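Local coordinates for Ras-associated and pleckstrin homology domains-containing protein 1 (Homo sapiens, PDB 4GN1), which mediates localized membrane signals, targets EVL and VASP to the leading edge, interacts with RAC1 and is implicated in regulating lamellipodial dynamics, at residues R29-L32 with D33-D37. Residues are numbered along the deposited sequence; the frame is centred on the assembly and turned at random.
Sequences RQVL and DNLMD
Arg29 and Asp33, one helical turn apart, are joined by a salt bridge in which NH1 of Arg29 donates to OD1 of Asp33 at 2.9 Å. The hydrogen bond lies almost in the guanidinium plane but reaches the syn side of OD1 from 34° outside the carboxylate plane; the two flat groups are turned 37° against each other. Arginine suits this place because its chain, bent at chi2 and chi3, curls forward to the next turn: CD passes 3.4 Å from OD2 of Asp33, and the second terminal nitrogen, NH2, is left to form another salt bridge with Asp64. The CE methyl of Met36 comes to the guanidinium edge, 3.5 Å from NH1; the bend at chi3 (-78°) turns this flexible thioether end back toward the preceding turn. All this belongs to helix 28-39 of the Ras-associating domain, whose ubiquitin-like fold packs the helix against its beta-sheet. The sheet-facing side is accordingly aliphatic: Val31 and Leu35 point the same way, with CG1 of Val31 4.1 Å from CD1 of Leu35, and Val22, Met20, Leu49 and Phe85 receive the helix's apolar side chains. On the more polar side, Asn34, partly exposed, suits its place because its amide oxygen can accept from a water: that water donates to Gln30 O at 2.6 Å and, weakly, to OD1 of Asn34, bridging successive turns beside the backbone bond from Asn34 N to Gln30 O.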
loop_
_atom_site.group_PDB
_atom_site.type_symbol
_atom_site.label_atom_id
_atom_site.label_comp_id
_atom_site.label_asym_id
_atom_site.label_seq_id
_atom_site.Cartn_x
_atom_site.Cartn_y
_atom_site.Cartn_z
ATOM N N ARG A 29 -11.069 -8.532 6.095
ATOM C CA ARG A 29 -12.131 -9.088 5.245
ATOM C C ARG A 29 -13.375 -9.358 6.061
ATOM O O ARG A 29 -14.449 -8.876 5.727
ATOM C CB ARG A 29 -11.654 -10.373 4.531
ATOM C CG ARG A 29 -12.746 -11.259 3.920
ATOM C CD ARG A 29 -13.729 -10.493 3.023
ATOM N NE ARG A 29 -13.046 -9.622 2.063
ATOM C CZ ARG A 29 -13.567 -8.514 1.536
ATOM N NH1 ARG A 29 -14.785 -8.128 1.862
ATOM N NH2 ARG A 29 -12.859 -7.776 0.672
ATOM N N GLN A 30 -13.238 -10.106 7.140
ATOM C CA GLN A 30 -14.375 -10.365 8.022
ATOM C C GLN A 30 -15.013 -9.116 8.620
ATOM O O GLN A 30 -16.223 -9.056 8.756
ATOM C CB GLN A 30 -13.976 -11.317 9.142
ATOM C CG GLN A 30 -13.912 -12.762 8.689
ATOM C CD GLN A 30 -13.262 -13.654 9.707
ATOM O OE1 GLN A 30 -12.063 -13.528 10.014
ATOM N NE2 GLN A 30 -14.044 -14.581 10.232
ATOM N N VAL A 31 -14.186 -8.149 8.997
ATOM C CA VAL A 31 -14.645 -6.888 9.546
ATOM C C VAL A 31 -15.366 -6.078 8.490
ATOM O O VAL A 31 -16.438 -5.551 8.753
ATOM C CB VAL A 31 -13.453 -6.091 10.122
ATOM C CG1 VAL A 31 -13.797 -4.622 10.330
ATOM C CG2 VAL A 31 -12.942 -6.778 11.393
ATOM N N LEU A 32 -14.797 -5.999 7.292
ATOM C CA LEU A 32 -15.481 -5.357 6.166
ATOM C C LEU A 32 -16.824 -6.005 5.804
ATOM O O LEU A 32 -17.801 -5.298 5.505
ATOM C CB LEU A 32 -14.583 -5.347 4.933
ATOM C CG LEU A 32 -13.445 -4.319 4.950
ATOM C CD1 LEU A 32 -12.503 -4.611 3.798
ATOM C CD2 LEU A 32 -13.958 -2.895 4.854
ATOM N N ASP A 33 -16.889 -7.338 5.824
ATOM C CA ASP A 33 -18.166 -8.005 5.550
ATOM C C ASP A 33 -19.248 -7.545 6.526
ATOM O O ASP A 33 -20.423 -7.338 6.135
ATOM C CB ASP A 33 -18.030 -9.523 5.480
ATOM C CG ASP A 33 -17.254 -9.984 4.252
ATOM O OD1 ASP A 33 -17.030 -9.228 3.308
ATOM O OD2 ASP A 33 -16.837 -11.136 4.199
ATOM N N ASN A 34 -18.849 -7.333 7.777
ATOM C CA ASN A 34 -19.754 -6.787 8.781
ATOM C C ASN A 34 -20.099 -5.329 8.528
ATOM O O ASN A 34 -21.264 -4.957 8.572
ATOM C CB ASN A 34 -19.200 -6.988 10.199
ATOM C CG ASN A 34 -19.274 -8.429 10.641
ATOM O OD1 ASN A 34 -20.000 -9.228 10.055
ATOM N ND2 ASN A 34 -18.508 -8.783 11.657
ATOM N N LEU A 35 -19.104 -4.502 8.233
ATOM C CA LEU A 35 -19.394 -3.129 7.869
ATOM C C LEU A 35 -20.407 -3.037 6.702
ATOM O O LEU A 35 -21.346 -2.231 6.741
ATOM C CB LEU A 35 -18.110 -2.354 7.573
ATOM C CG LEU A 35 -17.365 -1.896 8.820
ATOM C CD1 LEU A 35 -15.903 -1.563 8.518
ATOM C CD2 LEU A 35 -18.098 -0.716 9.440
ATOM N N MET A 36 -20.214 -3.858 5.678
ATOM C CA MET A 36 -21.165 -3.922 4.559
ATOM C C MET A 36 -22.591 -4.307 4.996
ATOM O O MET A 36 -23.516 -3.579 4.682
ATOM C CB MET A 36 -20.626 -4.777 3.405
ATOM C CG MET A 36 -19.335 -4.180 2.839
ATOM S SD MET A 36 -18.631 -4.933 1.368
ATOM C CE MET A 36 -17.832 -6.401 2.031
ATOM N N ASP A 37 -22.744 -5.372 5.796
ATOM C CA ASP A 37 -24.063 -5.790 6.323
ATOM C C ASP A 37 -24.745 -4.719 7.166
ATOM O O ASP A 37 -25.936 -4.470 7.007
ATOM C CB ASP A 37 -23.980 -7.043 7.212
ATOM C CG ASP A 37 -23.379 -8.224 6.516
ATOM O OD1 ASP A 37 -23.540 -8.363 5.289
ATOM O OD2 ASP A 37 -22.729 -9.035 7.216
HETATM O O HOH W 1 -17.750 -11.178 9.075
#